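Putative host cell surface-exposed lipoprotein (Streptococcus phage TP-J34, PDB 4EQQ) blocks superinfection of the host cell by other phages, as a lipoprotein whose ectodomain, the part in this structure, targets the phage tape measure protein. Local coordinates at residues Tyr62-Tyr73 / Asp92-Ala102. Residues are numbered along the deposited sequence; the frame is centred on the assembly and turned at random.
Sequences YNKQALEKAKQY and DKFTQEEADYA. With SO4 (sulfate ion), chain D.
Lys69, Tyr73 and Asp92 close a polar triangle at one end of a largely apolar contact between the first and third helices of a three-helix unit with a helix-turn-helix (HTH) fold. Tyr73 OH donates to Asp92 OD2 at 2.5 Å, a short bond that uses the syn lone pair; ring and carboxylate planes lie 23° apart, and the oxygen sits in plane at the ring edge. Lys69 NZ completes the triangle, donating to Tyr73 OH at 3.0 Å and forming a salt bridge with Asp92 OD1 at 3.1 Å. Bends at chi2 and chi4 curl the lysine chain to this point, where NZ also donates to a sulfate, probably from the crystallisation liquor, that is bound by Lys69 and Gln72 of the second subunit as well. Pairing with the Lys69 ammonium and the Tyr73 hydroxyl would be expected to keep Asp92 ionised, although the Glu35 carboxylate near OD1 works against this.

Phe94 follows the turn and lies against helix 62-77: Ala66 CA stands over one ring face, 3.8 Å from the centroid and 23° off the normal, a CH-pi contact. Beyond it, small residues let helices 62-73 and 96-102 approach to 7.9 Å between axes, crossing at -52°. Ala102 CB faces Ala66 and Ala70, 3.7 Å from Ala70 CB, while Ile84 of helix 81-91 touches Ala70. Farther out, Tyr101 swings its CG anti to the backbone N, bringing the ring edge to Asn63 O, with CE2 also packing against Leu67 CB. Thr95 and Glu98 form a capping box at the start of helix 96-104; Thr95 N meets Glu98 OE2 from above the carboxylate plane, while Glu98 OE1 lies 3.4 Å from Tyr62 CB.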
loop_
_atom_site.group_PDB
_atom_site.type_symbol
_atom_site.label_atom_id
_atom_site.label_comp_id
_atom_site.label_asym_id
_atom_site.label_seq_id
_atom_site.Cartn_x
_atom_site.Cartn_y
_atom_site.Cartn_z
ATOM N N TYR A 62 -11.749 9.287 -1.664
ATOM C CA TYR A 62 -10.900 8.977 -0.514
ATOM C C TYR A 62 -11.579 8.124 0.555
ATOM O O TYR A 62 -10.878 7.468 1.330
ATOM C CB TYR A 62 -10.257 10.247 0.043
ATOM C CG TYR A 62 -9.266 10.836 -0.935
ATOM C CD1 TYR A 62 -8.026 10.233 -1.153
ATOM C CD2 TYR A 62 -9.584 11.966 -1.681
ATOM C CE1 TYR A 62 -7.130 10.746 -2.086
ATOM C CE2 TYR A 62 -8.682 12.506 -2.593
ATOM C CZ TYR A 62 -7.462 11.890 -2.798
ATOM O OH TYR A 62 -6.572 12.454 -3.675
ATOM N N ASN A 63 -12.939 8.082 0.565
ATOM C CA ASN A 63 -13.683 7.198 1.480
ATOM C C ASN A 63 -13.424 5.763 1.032
ATOM O O ASN A 63 -13.221 4.883 1.862
ATOM C CB ASN A 63 -15.196 7.465 1.414
ATOM C CG ASN A 63 -15.596 8.778 2.022
ATOM O OD1 ASN A 63 -15.183 9.108 3.112
ATOM N ND2 ASN A 63 -16.438 9.536 1.349
ATOM N N LYS A 64 -13.472 5.530 -0.290
ATOM C CA LYS A 64 -13.228 4.214 -0.905
ATOM C C LYS A 64 -11.740 3.820 -0.732
ATOM O O LYS A 64 -11.441 2.649 -0.484
ATOM C CB LYS A 64 -13.657 4.257 -2.383
ATOM C CG LYS A 64 -13.066 3.182 -3.291
ATOM C CD LYS A 64 -13.715 1.837 -3.096
ATOM C CE LYS A 64 -13.332 0.879 -4.191
ATOM N NZ LYS A 64 -14.031 -0.408 -4.007
ATOM N N GLN A 65 -10.818 4.799 -0.834
ATOM C CA GLN A 65 -9.387 4.551 -0.615
ATOM C C GLN A 65 -9.169 4.070 0.826
ATOM O O GLN A 65 -8.406 3.137 1.048
ATOM C CB GLN A 65 -8.555 5.835 -0.849
ATOM C CG GLN A 65 -8.523 6.323 -2.289
ATOM C CD GLN A 65 -7.907 5.314 -3.212
ATOM O OE1 GLN A 65 -8.574 4.742 -4.062
ATOM N NE2 GLN A 65 -6.625 5.081 -3.070
ATOM N N ALA A 66 -9.824 4.737 1.805
ATOM C CA ALA A 66 -9.724 4.380 3.226
ATOM C C ALA A 66 -10.263 2.976 3.455
ATOM O O ALA A 66 -9.643 2.209 4.186
ATOM C CB ALA A 66 -10.479 5.384 4.086
ATOM N N LEU A 67 -11.418 2.646 2.848
ATOM C CA LEU A 67 -12.023 1.313 2.972
ATOM C C LEU A 67 -11.064 0.221 2.451
ATOM O O LEU A 67 -10.866 -0.789 3.125
ATOM C CB LEU A 67 -13.390 1.258 2.233
ATOM C CG LEU A 67 -14.110 -0.105 2.189
ATOM C CD1 LEU A 67 -14.244 -0.731 3.601
ATOM C CD2 LEU A 67 -15.462 0.018 1.507
ATOM N N GLU A 68 -10.479 0.431 1.260
ATOM C CA GLU A 68 -9.539 -0.523 0.665
ATOM C C GLU A 68 -8.286 -0.693 1.543
ATOM O O GLU A 68 -7.827 -1.818 1.754
ATOM C CB GLU A 68 -9.193 -0.139 -0.789
ATOM C CG GLU A 68 -10.354 -0.300 -1.776
ATOM C CD GLU A 68 -11.119 -1.614 -1.707
ATOM O OE1 GLU A 68 -12.343 -1.583 -1.442
ATOM O OE2 GLU A 68 -10.471 -2.680 -1.817
ATOM N N LYS A 69 -7.781 0.408 2.115
ATOM C CA LYS A 69 -6.625 0.324 3.013
ATOM C C LYS A 69 -7.010 -0.418 4.312
ATOM O O LYS A 69 -6.224 -1.214 4.822
ATOM C CB LYS A 69 -6.049 1.723 3.332
ATOM C CG LYS A 69 -4.637 1.658 3.923
ATOM C CD LYS A 69 -3.622 1.059 2.915
ATOM C CE LYS A 69 -2.253 0.833 3.507
ATOM N NZ LYS A 69 -1.634 2.111 3.954
ATOM N N ALA A 70 -8.216 -0.139 4.836
ATOM C CA ALA A 70 -8.751 -0.764 6.051
ATOM C C ALA A 70 -8.870 -2.282 5.854
ATOM O O ALA A 70 -8.475 -3.032 6.743
ATOM C CB ALA A 70 -10.129 -0.173 6.388
ATOM N N LYS A 71 -9.378 -2.731 4.680
ATOM C CA LYS A 71 -9.495 -4.159 4.345
ATOM C C LYS A 71 -8.117 -4.780 4.338
ATOM O O LYS A 71 -7.942 -5.851 4.914
ATOM C CB LYS A 71 -10.161 -4.379 2.973
ATOM C CG LYS A 71 -11.654 -4.052 2.925
ATOM C CD LYS A 71 -12.141 -4.185 1.482
ATOM C CE LYS A 71 -13.612 -3.908 1.325
ATOM N NZ LYS A 71 -14.003 -3.878 -0.115
ATOM N N GLN A 72 -7.124 -4.085 3.730
ATOM C CA GLN A 72 -5.739 -4.554 3.689
ATOM C C GLN A 72 -5.194 -4.776 5.112
ATOM O O GLN A 72 -4.637 -5.840 5.381
ATOM C CB GLN A 72 -4.851 -3.581 2.897
ATOM C CG GLN A 72 -3.414 -4.074 2.731
ATOM C CD GLN A 72 -2.524 -3.080 2.017
ATOM O OE1 GLN A 72 -2.937 -2.405 1.071
ATOM N NE2 GLN A 72 -1.271 -2.973 2.459
ATOM N N TYR A 73 -5.376 -3.795 6.025
ATOM C CA TYR A 73 -4.926 -3.926 7.424
ATOM C C TYR A 73 -5.615 -5.088 8.130
ATOM O O TYR A 73 -4.966 -5.814 8.883
ATOM C CB TYR A 73 -5.148 -2.624 8.226
ATOM C CG TYR A 73 -4.230 -1.472 7.851
ATOM C CD1 TYR A 73 -2.953 -1.696 7.352
ATOM C CD2 TYR A 73 -4.651 -0.149 8.009
ATOM C CE1 TYR A 73 -2.107 -0.638 7.023
ATOM C CE2 TYR A 73 -3.819 0.916 7.659
ATOM C CZ TYR A 73 -2.536 0.670 7.206
ATOM O OH TYR A 73 -1.709 1.718 6.885
ATOM N N ASP A 92 -1.783 7.072 8.385
ATOM C CA ASP A 92 -2.043 7.314 6.948
ATOM C C ASP A 92 -2.561 8.714 6.623
ATOM O O ASP A 92 -2.509 9.139 5.468
ATOM C CB ASP A 92 -2.961 6.247 6.337
ATOM C CG ASP A 92 -2.318 4.883 6.337
ATOM O OD1 ASP A 92 -1.269 4.718 5.658
ATOM O OD2 ASP A 92 -2.806 4.007 7.070
ATOM N N LYS A 93 -3.073 9.421 7.631
ATOM C CA LYS A 93 -3.601 10.780 7.470
ATOM C C LYS A 93 -4.869 10.904 6.630
ATOM O O LYS A 93 -5.118 11.946 6.029
ATOM C CB LYS A 93 -2.513 11.820 7.129
ATOM C CG LYS A 93 -1.453 11.946 8.242
ATOM C CD LYS A 93 -0.319 12.880 7.860
ATOM C CE LYS A 93 0.397 12.425 6.611
ATOM N NZ LYS A 93 1.637 13.195 6.376
ATOM N N PHE A 94 -5.716 9.847 6.657
ATOM C CA PHE A 94 -7.074 9.920 6.145
ATOM C C PHE A 94 -7.799 10.823 7.136
ATOM O O PHE A 94 -7.395 10.901 8.307
ATOM C CB PHE A 94 -7.743 8.537 6.181
ATOM C CG PHE A 94 -7.335 7.670 5.015
ATOM C CD1 PHE A 94 -7.876 7.880 3.748
ATOM C CD2 PHE A 94 -6.379 6.673 5.171
ATOM C CE1 PHE A 94 -7.498 7.081 2.667
ATOM C CE2 PHE A 94 -5.975 5.889 4.078
ATOM C CZ PHE A 94 -6.538 6.100 2.834
ATOM N N THR A 95 -8.887 11.472 6.711
ATOM C CA THR A 95 -9.683 12.287 7.641
ATOM C C THR A 95 -10.415 11.306 8.571
ATOM O O THR A 95 -10.540 10.119 8.232
ATOM C CB THR A 95 -10.715 13.127 6.853
ATOM O OG1 THR A 95 -11.700 12.238 6.326
ATOM C CG2 THR A 95 -10.073 13.938 5.713
ATOM N N GLN A 96 -10.913 11.789 9.716
ATOM C CA GLN A 96 -11.667 10.953 10.665
ATOM C C GLN A 96 -12.916 10.314 10.030
ATOM O O GLN A 96 -13.207 9.147 10.284
ATOM C CB GLN A 96 -12.052 11.759 11.920
ATOM C CG GLN A 96 -12.567 10.877 13.071
ATOM C CD GLN A 96 -11.484 9.974 13.614
ATOM O OE1 GLN A 96 -10.421 10.439 14.007
ATOM N NE2 GLN A 96 -11.724 8.668 13.626
ATOM N N GLU A 97 -13.632 11.076 9.188
ATOM C CA GLU A 97 -14.838 10.609 8.488
ATOM C C GLU A 97 -14.523 9.504 7.485
ATOM O O GLU A 97 -15.277 8.545 7.388
ATOM C CB GLU A 97 -15.534 11.778 7.785
ATOM C CG GLU A 97 -15.762 12.914 8.756
ATOM C CD GLU A 97 -17.082 13.642 8.650
ATOM O OE1 GLU A 97 -17.768 13.531 7.606
ATOM O OE2 GLU A 97 -17.396 14.383 9.605
ATOM N N GLU A 98 -13.401 9.622 6.764
ATOM C CA GLU A 98 -12.967 8.564 5.828
ATOM C C GLU A 98 -12.662 7.270 6.604
ATOM O O GLU A 98 -13.092 6.196 6.195
ATOM C CB GLU A 98 -11.727 9.005 5.046
ATOM C CG GLU A 98 -12.074 10.011 3.957
ATOM C CD GLU A 98 -10.973 10.962 3.543
ATOM O OE1 GLU A 98 -11.285 11.942 2.831
ATOM O OE2 GLU A 98 -9.802 10.740 3.926
ATOM N N ALA A 99 -11.940 7.390 7.741
ATOM C CA ALA A 99 -11.572 6.255 8.587
ATOM C C ALA A 99 -12.819 5.646 9.243
ATOM O O ALA A 99 -12.930 4.422 9.290
ATOM C CB ALA A 99 -10.563 6.688 9.646
ATOM N N ASP A 100 -13.781 6.491 9.689
ATOM C CA ASP A 100 -15.024 6.001 10.297
ATOM C C ASP A 100 -15.824 5.205 9.281
ATOM O O ASP A 100 -16.290 4.111 9.600
ATOM C CB ASP A 100 -15.873 7.158 10.873
ATOM C CG ASP A 100 -15.265 7.874 12.071
ATOM O OD1 ASP A 100 -14.338 7.305 12.708
ATOM O OD2 ASP A 100 -15.680 9.020 12.345
ATOM N N TYR A 101 -15.942 5.735 8.040
ATOM C CA TYR A 101 -16.632 5.046 6.949
ATOM C C TYR A 101 -15.936 3.701 6.645
ATOM O O TYR A 101 -16.608 2.674 6.480
ATOM C CB TYR A 101 -16.672 5.932 5.687
ATOM C CG TYR A 101 -17.084 5.176 4.443
ATOM C CD1 TYR A 101 -18.426 4.933 4.160
ATOM C CD2 TYR A 101 -16.127 4.664 3.569
ATOM C CE1 TYR A 101 -18.807 4.182 3.045
ATOM C CE2 TYR A 101 -16.498 3.927 2.441
ATOM C CZ TYR A 101 -17.838 3.695 2.180
ATOM O OH TYR A 101 -18.198 2.976 1.071
ATOM N N ALA A 102 -14.590 3.709 6.580
ATOM C CA ALA A 102 -13.830 2.491 6.281
ATOM C C ALA A 102 -14.137 1.378 7.294
ATOM O O ALA A 102 -14.469 0.256 6.895
ATOM C CB ALA A 102 -12.327 2.793 6.280
HETATM S S SO4 D . 1.659 2.952 2.697
HETATM O O1 SO4 D . 1.146 3.378 1.387
HETATM O O2 SO4 D . 0.845 1.866 3.225
HETATM O O3 SO4 D . 3.035 2.470 2.553
HETATM O O4 SO4 D . 1.634 4.092 3.623
#